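Local coordinates for putative NAD(P)H-flavin oxidoreductase (Streptococcus pyogenes serotype M1, PDB 2HAY), which binds FMN and probably catalyses NAD(P)H-dependent reduction, as in other members of the nitroreductase family, at residues Pro63-Ile68 and Tyr77-Ala82; His93-Ser98 and Arg138-Trp143; Arg108-Gly113 and Asn117-Leu122. All blocks are in the same frame, centred on the assembly; numbering follows the deposited sequence.

Interaction 1: Pro63-Ile68 and Tyr77-Ala82; sequences PIKEEI and YQLETA
L79 drives its forked end between K65 and I68, so that one leucine meets the helix 62-68 with both of its methyls. L79 CD1 lies 3.9 Å from I68 CG2, the two side chains crossing at about a right angle, and it also rests against the backbone, with K65 O at 3.9 Å from L79 CD1. I68 offers this methyl because CG2 stands anti to its backbone N while CG1 turns beside it (chi1 -77°). The other methyl, L79 CD2, runs along the aliphatic part of K65, 3.9 Å from K65 CD and 4.0 Å from K65 CB. Both methyls are thus closely packed, and L79 and I68 are buried; F85 of strand 84-91 packs on L79, and L59 and M197 of the sheet pack on I68.

Toward solvent the contact loosens. K65 is only partly exposed, and its chain bends at chi4 (79°) to make a weak hydrogen bond from NZ to D60 O. E66 and E80, both exposed, start away from the interface and make no contact across it; E80 pairs with K69 in the linker.

No hydrogen bond links 63-68 with 77-82. Their pairing against the sheet therefore rests on methyl and methylene contacts and one backbone oxygen against a methyl, with the lysine charge carried past the leucine, one residue after Q78, which touches the FMN.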
loop_
_atom_site.group_PDB
_atom_site.type_symbol
_atom_site.label_atom_id
_atom_site.label_comp_id
_atom_site.label_asym_id
_atom_site.label_seq_id
_atom_site.Cartn_x
_atom_site.Cartn_y
_atom_site.Cartn_z
ATOM N N PRO B 63 -26.109 11.426 -4.926
ATOM C CA PRO B 63 -25.750 12.750 -5.460
ATOM C C PRO B 63 -24.242 13.058 -5.498
ATOM O O PRO B 63 -23.758 13.642 -6.480
ATOM C CB PRO B 63 -26.486 13.699 -4.518
ATOM C CG PRO B 63 -27.729 12.900 -4.133
ATOM C CD PRO B 63 -27.183 11.526 -3.914
ATOM N N ILE B 64 -23.506 12.658 -4.454
ATOM C CA ILE B 64 -22.080 12.968 -4.362
ATOM C C ILE B 64 -21.318 12.137 -5.387
ATOM O O ILE B 64 -20.445 12.668 -6.083
ATOM C CB ILE B 64 -21.526 12.836 -2.923
ATOM C CG1 ILE B 64 -22.125 13.942 -2.052
ATOM C CG2 ILE B 64 -20.004 12.972 -2.918
ATOM C CD1 ILE B 64 -21.925 13.785 -0.573
ATOM N N LYS B 65 -21.695 10.862 -5.518
ATOM C CA LYS B 65 -21.178 10.016 -6.593
ATOM C C LYS B 65 -21.402 10.647 -7.988
ATOM O O LYS B 65 -20.462 10.694 -8.803
ATOM C CB LYS B 65 -21.789 8.617 -6.538
ATOM C CG LYS B 65 -21.439 7.821 -5.302
ATOM C CD LYS B 65 -21.470 6.342 -5.605
ATOM C CE LYS B 65 -21.844 5.559 -4.396
ATOM N NZ LYS B 65 -23.305 5.647 -4.218
ATOM N N GLU B 66 -22.622 11.134 -8.232
ATOM C CA GLU B 66 -22.994 11.772 -9.499
ATOM C C GLU B 66 -22.123 13.009 -9.796
ATOM O O GLU B 66 -21.680 13.211 -10.929
ATOM C CB GLU B 66 -24.503 12.123 -9.520
ATOM C CG GLU B 66 -25.478 10.901 -9.608
ATOM C CD GLU B 66 -26.977 11.247 -9.407
ATOM O OE1 GLU B 66 -27.381 12.432 -9.516
ATOM O OE2 GLU B 66 -27.775 10.312 -9.146
ATOM N N GLU B 67 -21.869 13.817 -8.771
ATOM C CA GLU B 67 -20.978 14.973 -8.868
ATOM C C GLU B 67 -19.504 14.635 -9.121
ATOM O O GLU B 67 -18.818 15.363 -9.828
ATOM C CB GLU B 67 -21.107 15.831 -7.619
ATOM C CG GLU B 67 -20.702 17.244 -7.838
ATOM C CD GLU B 67 -21.068 18.156 -6.667
ATOM O OE1 GLU B 67 -21.807 17.713 -5.748
ATOM O OE2 GLU B 67 -20.599 19.319 -6.691
ATOM N N ILE B 68 -19.020 13.533 -8.550
ATOM C CA ILE B 68 -17.631 13.097 -8.744
ATOM C C ILE B 68 -17.410 12.617 -10.182
ATOM O O ILE B 68 -16.378 12.887 -10.792
ATOM C CB ILE B 68 -17.230 12.006 -7.689
ATOM C CG1 ILE B 68 -16.957 12.664 -6.326
ATOM C CG2 ILE B 68 -16.027 11.167 -8.145
ATOM C CD1 ILE B 68 -16.860 11.655 -5.174
ATOM N N TYR B 77 -18.022 3.506 -14.640
ATOM C CA TYR B 77 -18.928 2.383 -14.454
ATOM C C TYR B 77 -18.910 1.895 -13.010
ATOM O O TYR B 77 -19.912 1.400 -12.509
ATOM C CB TYR B 77 -18.628 1.286 -15.465
ATOM C CG TYR B 77 -19.087 1.687 -16.835
ATOM C CD1 TYR B 77 -18.223 2.312 -17.723
ATOM C CD2 TYR B 77 -20.405 1.481 -17.229
ATOM C CE1 TYR B 77 -18.648 2.710 -18.990
ATOM C CE2 TYR B 77 -20.850 1.865 -18.510
ATOM C CZ TYR B 77 -19.963 2.487 -19.375
ATOM O OH TYR B 77 -20.390 2.875 -20.620
ATOM N N GLN B 78 -17.793 2.102 -12.321
ATOM C CA GLN B 78 -17.689 1.698 -10.917
ATOM C C GLN B 78 -18.644 2.500 -10.018
ATOM O O GLN B 78 -19.396 1.914 -9.242
ATOM C CB GLN B 78 -16.240 1.775 -10.437
ATOM C CG GLN B 78 -15.313 0.798 -11.133
ATOM C CD GLN B 78 -14.533 1.418 -12.283
ATOM O OE1 GLN B 78 -15.084 2.141 -13.133
ATOM N NE2 GLN B 78 -13.228 1.145 -12.314
ATOM N N LEU B 79 -18.620 3.837 -10.146
ATOM C CA LEU B 79 -19.597 4.715 -9.494
ATOM C C LEU B 79 -21.056 4.391 -9.883
ATOM O O LEU B 79 -21.956 4.480 -9.038
ATOM C CB LEU B 79 -19.280 6.181 -9.804
ATOM C CG LEU B 79 -18.055 6.841 -9.158
ATOM C CD1 LEU B 79 -17.755 8.160 -9.852
ATOM C CD2 LEU B 79 -18.243 7.074 -7.657
ATOM N N GLU B 80 -21.298 4.016 -11.142
ATOM C CA GLU B 80 -22.634 3.620 -11.567
ATOM C C GLU B 80 -23.143 2.345 -10.893
ATOM O O GLU B 80 -24.311 2.281 -10.488
ATOM C CB GLU B 80 -22.696 3.368 -13.074
ATOM C CG GLU B 80 -22.811 4.575 -13.942
ATOM C CD GLU B 80 -24.208 5.192 -13.985
ATOM O OE1 GLU B 80 -25.233 4.513 -13.692
ATOM O OE2 GLU B 80 -24.255 6.383 -14.342
ATOM N N THR B 81 -22.291 1.322 -10.812
ATOM C CA THR B 81 -22.782 -0.051 -10.632
ATOM C C THR B 81 -22.311 -0.758 -9.364
ATOM O O THR B 81 -22.892 -1.781 -8.969
ATOM C CB THR B 81 -22.421 -0.936 -11.851
ATOM O OG1 THR B 81 -21.008 -0.992 -11.998
ATOM C CG2 THR B 81 -23.044 -0.379 -13.155
ATOM N N ALA B 82 -21.279 -0.217 -8.715
ATOM C CA ALA B 82 -20.682 -0.893 -7.567
ATOM C C ALA B 82 -21.665 -0.941 -6.413
ATOM O O ALA B 82 -22.499 -0.061 -6.266
ATOM C CB ALA B 82 -19.376 -0.210 -7.139
#

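Interaction 2: His93-Ser98 and Arg138-Trp143; sequences HARYDS and RALFDW
A backbone oxygen, not a side chain, makes the closest approach here: A94 O lies 3.8 Å from W143 CZ3, meeting the indole obliquely. A94 sits at the centre of an inverse gamma turn, and its methyl joins in, with A94 CB 4.2 Å from W143 CZ3. The tryptophan reaches the loop through its six-membered ring, CG standing anti to the backbone N (chi1 174°). Its side chain is about 6 Å from a bound FMN, and NE1 hydrogen-bonds E170 of the second subunit, an FMN-binding residue.

One helical turn earlier, L140 touches both A94 and R95: its CD1 is 4.3 Å from A94 O and its CD2 4.4 Å from R95 CB. Polar linkage between the segments runs through a water, which accepts from A94 N at 3.1 Å and gives a weak bond to L140 O.

R95 turns away, and its guanidinium lies against Y96 CE1 on one face. Its NH1 forms a salt bridge with D97 OD2 at 2.9 Å, approaching from above the carboxylate plane. The type I turn is closed by S98 N and S98 OG, both donating to R95 O.

A94 O is hydrogen-bonded by Q127 NE2, so the oxygen laid against the indole has a donor. The loop thus meets helix 137-162 through a carbonyl oxygen against the indole, a few apolar contacts and one water, while the R95 guanidinium is paired within the loop by D97 and beyond it by D135.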
loop_
_atom_site.group_PDB
_atom_site.type_symbol
_atom_site.label_atom_id
_atom_site.label_comp_id
_atom_site.label_asym_id
_atom_site.label_seq_id
_atom_site.Cartn_x
_atom_site.Cartn_y
_atom_site.Cartn_z
ATOM N N HIS B 93 0.004 17.363 6.805
ATOM C CA HIS B 93 0.778 18.020 7.861
ATOM C C HIS B 93 1.172 17.145 9.052
ATOM O O HIS B 93 1.261 17.607 10.193
ATOM C CB HIS B 93 0.044 19.279 8.311
ATOM C CG HIS B 93 -0.157 20.256 7.202
ATOM N ND1 HIS B 93 0.900 20.889 6.568
ATOM C CD2 HIS B 93 -1.284 20.711 6.609
ATOM C CE1 HIS B 93 0.423 21.699 5.638
ATOM N NE2 HIS B 93 -0.897 21.600 5.634
ATOM N N ALA B 94 1.434 15.875 8.774
ATOM C CA ALA B 94 1.845 14.962 9.844
ATOM C C ALA B 94 3.345 15.090 10.094
ATOM O O ALA B 94 4.080 14.115 9.973
ATOM C CB ALA B 94 1.401 13.494 9.511
ATOM N N ARG B 95 3.785 16.302 10.461
ATOM C CA ARG B 95 5.182 16.599 10.738
ATOM C C ARG B 95 5.529 16.040 12.123
ATOM O O ARG B 95 4.649 15.880 12.963
ATOM C CB ARG B 95 5.393 18.126 10.712
ATOM C CG ARG B 95 6.833 18.576 10.423
ATOM C CD ARG B 95 6.885 20.086 10.137
ATOM N NE ARG B 95 8.245 20.567 9.997
ATOM C CZ ARG B 95 9.006 21.020 10.998
ATOM N NH1 ARG B 95 8.535 21.064 12.249
ATOM N NH2 ARG B 95 10.250 21.417 10.750
ATOM N N TYR B 96 6.808 15.768 12.369
ATOM C CA TYR B 96 7.242 15.178 13.638
ATOM C C TYR B 96 6.716 15.916 14.884
ATOM O O TYR B 96 6.484 15.280 15.914
ATOM C CB TYR B 96 8.776 15.044 13.706
ATOM C CG TYR B 96 9.511 16.361 13.637
ATOM C CD1 TYR B 96 9.859 16.917 12.411
ATOM C CD2 TYR B 96 9.850 17.053 14.802
ATOM C CE1 TYR B 96 10.503 18.137 12.345
ATOM C CE2 TYR B 96 10.498 18.301 14.746
ATOM C CZ TYR B 96 10.831 18.817 13.518
ATOM O OH TYR B 96 11.482 20.026 13.446
ATOM N N ASP B 97 6.507 17.239 14.786
ATOM C CA ASP B 97 6.061 18.008 15.950
ATOM C C ASP B 97 4.565 18.322 15.972
ATOM O O ASP B 97 4.114 19.126 16.785
ATOM C CB ASP B 97 6.896 19.285 16.103
ATOM C CG ASP B 97 6.771 20.208 14.908
ATOM O OD1 ASP B 97 6.978 21.430 15.070
ATOM O OD2 ASP B 97 6.438 19.705 13.814
ATOM N N SER B 98 3.806 17.690 15.073
ATOM C CA SER B 98 2.355 17.885 14.956
ATOM C C SER B 98 1.592 17.200 16.094
ATOM O O SER B 98 2.118 16.278 16.730
ATOM C CB SER B 98 1.855 17.310 13.639
ATOM O OG SER B 98 1.940 15.892 13.674
ATOM N N ARG B 138 3.786 18.411 0.640
ATOM C CA ARG B 138 3.377 17.462 -0.415
ATOM C C ARG B 138 3.955 16.064 -0.163
ATOM O O ARG B 138 3.241 15.050 -0.281
ATOM C CB ARG B 138 3.797 17.980 -1.801
ATOM C CG ARG B 138 3.800 16.939 -2.962
ATOM C CD ARG B 138 2.409 16.503 -3.270
ATOM N NE ARG B 138 2.298 15.495 -4.332
ATOM C CZ ARG B 138 1.981 15.763 -5.596
ATOM N NH1 ARG B 138 1.801 17.028 -6.004
ATOM N NH2 ARG B 138 1.866 14.762 -6.456
ATOM N N ALA B 139 5.246 16.024 0.176
ATOM C CA ALA B 139 5.924 14.766 0.517
ATOM C C ALA B 139 5.307 14.128 1.770
ATOM O O ALA B 139 5.147 12.928 1.852
ATOM C CB ALA B 139 7.460 14.968 0.691
ATOM N N LEU B 140 4.957 14.952 2.738
ATOM C CA LEU B 140 4.386 14.474 3.991
ATOM C C LEU B 140 3.025 13.859 3.761
ATOM O O LEU B 140 2.670 12.851 4.373
ATOM C CB LEU B 140 4.237 15.667 4.921
ATOM C CG LEU B 140 5.055 15.857 6.207
ATOM C CD1 LEU B 140 6.212 14.933 6.380
ATOM C CD2 LEU B 140 5.404 17.292 6.435
ATOM N N PHE B 141 2.248 14.496 2.891
ATOM C CA PHE B 141 0.949 13.985 2.515
ATOM C C PHE B 141 1.106 12.677 1.775
ATOM O O PHE B 141 0.356 11.712 2.031
ATOM C CB PHE B 141 0.141 14.992 1.661
ATOM C CG PHE B 141 -1.139 14.406 1.158
ATOM C CD1 PHE B 141 -2.227 14.233 2.035
ATOM C CD2 PHE B 141 -1.231 13.920 -0.150
ATOM C CE1 PHE B 141 -3.374 13.628 1.626
ATOM C CE2 PHE B 141 -2.416 13.301 -0.591
ATOM C CZ PHE B 141 -3.497 13.166 0.303
ATOM N N ASP B 142 2.052 12.640 0.829
ATOM C CA ASP B 142 2.272 11.435 0.028
ATOM C C ASP B 142 2.736 10.296 0.943
ATOM O O ASP B 142 2.376 9.140 0.733
ATOM C CB ASP B 142 3.236 11.711 -1.130
ATOM C CG ASP B 142 2.532 12.316 -2.352
ATOM O OD1 ASP B 142 1.314 12.104 -2.530
ATOM O OD2 ASP B 142 3.192 12.980 -3.175
ATOM N N TRP B 143 3.455 10.637 2.014
ATOM C CA TRP B 143 3.812 9.648 3.004
ATOM C C TRP B 143 2.634 9.037 3.763
ATOM O O TRP B 143 2.556 7.804 3.904
ATOM C CB TRP B 143 4.836 10.231 3.963
ATOM C CG TRP B 143 5.184 9.352 5.106
ATOM C CD1 TRP B 143 5.831 8.141 5.057
ATOM C CD2 TRP B 143 4.922 9.615 6.495
ATOM N NE1 TRP B 143 6.014 7.649 6.331
ATOM C CE2 TRP B 143 5.463 8.524 7.234
ATOM C CE3 TRP B 143 4.307 10.672 7.185
ATOM C CZ2 TRP B 143 5.387 8.447 8.644
ATOM C CZ3 TRP B 143 4.235 10.602 8.586
ATOM C CH2 TRP B 143 4.774 9.486 9.299
HETATM O O HOH W 1 0.808 14.426 6.152
#

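Interaction 3: Arg108-Gly113 and Asn117-Leu122; sequences RGIKEG and NSRLKL. With SO4 (sulfate ion), chain G.
Two arginines, R108 and R119, bring their guanidinium groups together beside a sulfate ion that probably came from the crystallisation liquor. R108 NH1 and R119 NH2 are 3.1 Å apart, two donors with no hydrogen bond between them, and the guanidinium planes stand 85° to each other. The closeness is consistent with the anion beside them: R119 NH2 comes within 2.9 Å of sulfate O1, whereas R108 NH2 gives a weak hydrogen bond to sulfate O4 at 3.4 Å, the oxygen lying at the guanidinium edge. A negative charge beside the two ends probably offsets part of their like charge. R108 gets there by a bend at chi3 (43°), and R119 by one at chi2. R119 NH2 also forms a weak hydrogen bond with Y123 OH.

The apolar component is supplied by I110. Its CD1 lies over one face of the R119 guanidinium, offset toward the rim and 4.0 Å from R119 NE, while I110 CG2 is 4.1 Å from R119 CD. The isoleucine thus supports both the methylene stem and the flat head of the arginine.

Backbone hydrogen bonding ties the other end. N117 N donates to G113 O at 2.9 Å, nearly straight at 176° and in the carbonyl plane, which joins the loop to the first turn of the following helix.

The contact lies at the surface, where loop 108-113 connects helix 99-106 to helix 116-130. G109 is the C-prime residue of the Schellman motif that ends the first helix, and R119 and L120 of the second both pack on its L105. The R108 side chain is about 4 Å from a bound FMN, and R119 meets R23, an FMN-binding residue, of the second subunit, while L122 meets W73 of that subunit.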
loop_
_atom_site.group_PDB
_atom_site.type_symbol
_atom_site.label_atom_id
_atom_site.label_comp_id
_atom_site.label_asym_id
_atom_site.label_seq_id
_atom_site.Cartn_x
_atom_site.Cartn_y
_atom_site.Cartn_z
ATOM N N ARG B 108 -0.402 4.978 22.766
ATOM C CA ARG B 108 0.394 3.822 23.144
ATOM C C ARG B 108 0.983 3.960 24.557
ATOM O O ARG B 108 1.817 3.160 24.971
ATOM C CB ARG B 108 1.500 3.616 22.114
ATOM C CG ARG B 108 0.980 3.240 20.725
ATOM C CD ARG B 108 2.041 3.434 19.666
ATOM N NE ARG B 108 3.328 2.931 20.126
ATOM C CZ ARG B 108 4.464 2.981 19.430
ATOM N NH1 ARG B 108 5.583 2.480 19.969
ATOM N NH2 ARG B 108 4.485 3.523 18.208
ATOM N N GLY B 109 0.546 4.971 25.297
ATOM C CA GLY B 109 1.003 5.166 26.674
ATOM C C GLY B 109 2.399 5.761 26.822
ATOM O O GLY B 109 2.998 5.698 27.903
ATOM N N ILE B 110 2.917 6.332 25.736
ATOM C CA ILE B 110 4.208 7.022 25.742
ATOM C C ILE B 110 4.002 8.534 25.965
ATOM O O ILE B 110 3.358 9.224 25.162
ATOM C CB ILE B 110 5.000 6.735 24.440
ATOM C CG1 ILE B 110 5.149 5.223 24.234
ATOM C CG2 ILE B 110 6.356 7.396 24.495
ATOM C CD1 ILE B 110 5.310 4.788 22.783
ATOM N N LYS B 111 4.534 9.033 27.076
ATOM C CA LYS B 111 4.315 10.426 27.501
ATOM C C LYS B 111 5.395 10.901 28.458
ATOM O O LYS B 111 5.701 12.096 28.516
ATOM C CB LYS B 111 2.948 10.579 28.191
ATOM C CG LYS B 111 2.600 9.458 29.182
ATOM C CD LYS B 111 1.810 9.962 30.383
ATOM C CE LYS B 111 0.350 10.265 30.043
ATOM N NZ LYS B 111 -0.448 10.487 31.296
ATOM N N GLU B 112 5.966 9.939 29.188
ATOM C CA GLU B 112 6.704 10.161 30.461
ATOM C C GLU B 112 7.997 10.969 30.339
ATOM O O GLU B 112 9.083 10.488 30.684
ATOM C CB GLU B 112 6.956 8.822 31.215
ATOM C CG GLU B 112 6.920 7.510 30.373
ATOM C CD GLU B 112 7.694 7.582 29.040
ATOM O OE1 GLU B 112 8.642 8.391 28.931
ATOM O OE2 GLU B 112 7.347 6.823 28.099
ATOM N N GLY B 113 7.866 12.207 29.872
ATOM C CA GLY B 113 9.026 13.029 29.562
ATOM C C GLY B 113 9.803 12.488 28.369
ATOM O O GLY B 113 9.354 12.583 27.228
ATOM N N ASN B 117 9.556 12.464 24.365
ATOM C CA ASN B 117 10.496 13.405 23.753
ATOM C C ASN B 117 11.614 12.722 22.985
ATOM O O ASN B 117 11.998 13.178 21.895
ATOM C CB ASN B 117 11.075 14.351 24.808
ATOM C CG ASN B 117 10.031 15.302 25.373
ATOM O OD1 ASN B 117 9.857 15.383 26.591
ATOM N ND2 ASN B 117 9.319 16.019 24.489
ATOM N N SER B 118 12.127 11.624 23.547
ATOM C CA SER B 118 13.134 10.829 22.861
ATOM C C SER B 118 12.606 10.214 21.554
ATOM O O SER B 118 13.345 10.149 20.569
ATOM C CB SER B 118 13.690 9.735 23.765
ATOM O OG SER B 118 12.955 8.531 23.607
ATOM N N ARG B 119 11.356 9.738 21.551
ATOM C CA ARG B 119 10.764 9.257 20.297
ATOM C C ARG B 119 10.589 10.399 19.308
ATOM O O ARG B 119 10.914 10.250 18.135
ATOM C CB ARG B 119 9.466 8.467 20.509
ATOM C CG ARG B 119 9.690 6.957 20.410
ATOM C CD ARG B 119 8.833 6.204 21.422
ATOM N NE ARG B 119 9.116 4.762 21.509
ATOM C CZ ARG B 119 8.728 3.861 20.605
ATOM N NH1 ARG B 119 9.013 2.567 20.776
ATOM N NH2 ARG B 119 8.062 4.249 19.519
ATOM N N LEU B 120 10.134 11.551 19.799
ATOM C CA LEU B 120 9.958 12.726 18.937
ATOM C C LEU B 120 11.258 13.093 18.219
ATOM O O LEU B 120 11.241 13.499 17.045
ATOM C CB LEU B 120 9.399 13.918 19.711
ATOM C CG LEU B 120 7.922 13.793 20.109
ATOM C CD1 LEU B 120 7.488 15.013 20.926
ATOM C CD2 LEU B 120 7.056 13.629 18.892
ATOM N N LYS B 121 12.372 12.902 18.920
ATOM C CA LYS B 121 13.699 13.161 18.383
ATOM C C LYS B 121 14.072 12.194 17.259
ATOM O O LYS B 121 14.690 12.600 16.283
ATOM C CB LYS B 121 14.734 13.087 19.502
ATOM C CG LYS B 121 15.956 13.912 19.261
ATOM C CD LYS B 121 16.503 14.432 20.602
ATOM C CE LYS B 121 17.214 15.774 20.435
ATOM N NZ LYS B 121 16.663 16.820 21.376
ATOM N N LEU B 122 13.711 10.922 17.409
ATOM C CA LEU B 122 13.854 9.955 16.324
ATOM C C LEU B 122 12.945 10.282 15.139
ATOM O O LEU B 122 13.340 10.162 13.968
ATOM C CB LEU B 122 13.507 8.542 16.799
ATOM C CG LEU B 122 14.592 7.504 16.494
ATOM C CD1 LEU B 122 14.066 6.124 16.864
ATOM C CD2 LEU B 122 15.095 7.578 15.018
HETATM S S SO4 G . 8.627 2.743 16.085
HETATM O O1 SO4 G . 9.130 3.936 16.841
HETATM O O2 SO4 G . 8.946 3.026 14.618
HETATM O O3 SO4 G . 9.377 1.438 16.616
HETATM O O4 SO4 G . 7.045 2.568 16.265
#

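Overall arrangement
Interactions 1 and 2 are buried contacts, whereas interaction 3 lies at the surface. Interaction 1 pairs two short helices against the sheet, and its centre is 44 Å from that of interaction 3, on the opposite side of the chain's centre. Interactions 2 and 3 are neighbours: loop 93-98 leads into helix 99-106, loop 108-113 follows that helix, and the two contacts touch where Y96 O lies 3.5 Å from L120 CD2. Both also reach the second subunit. The chemistry follows place: aliphatic packing dominates interaction 1, interaction 2 adds an aromatic ring and a bridging water, and interaction 3 relies on a backbone hydrogen bond, an isoleucine over a guanidinium and charged groups around an anion.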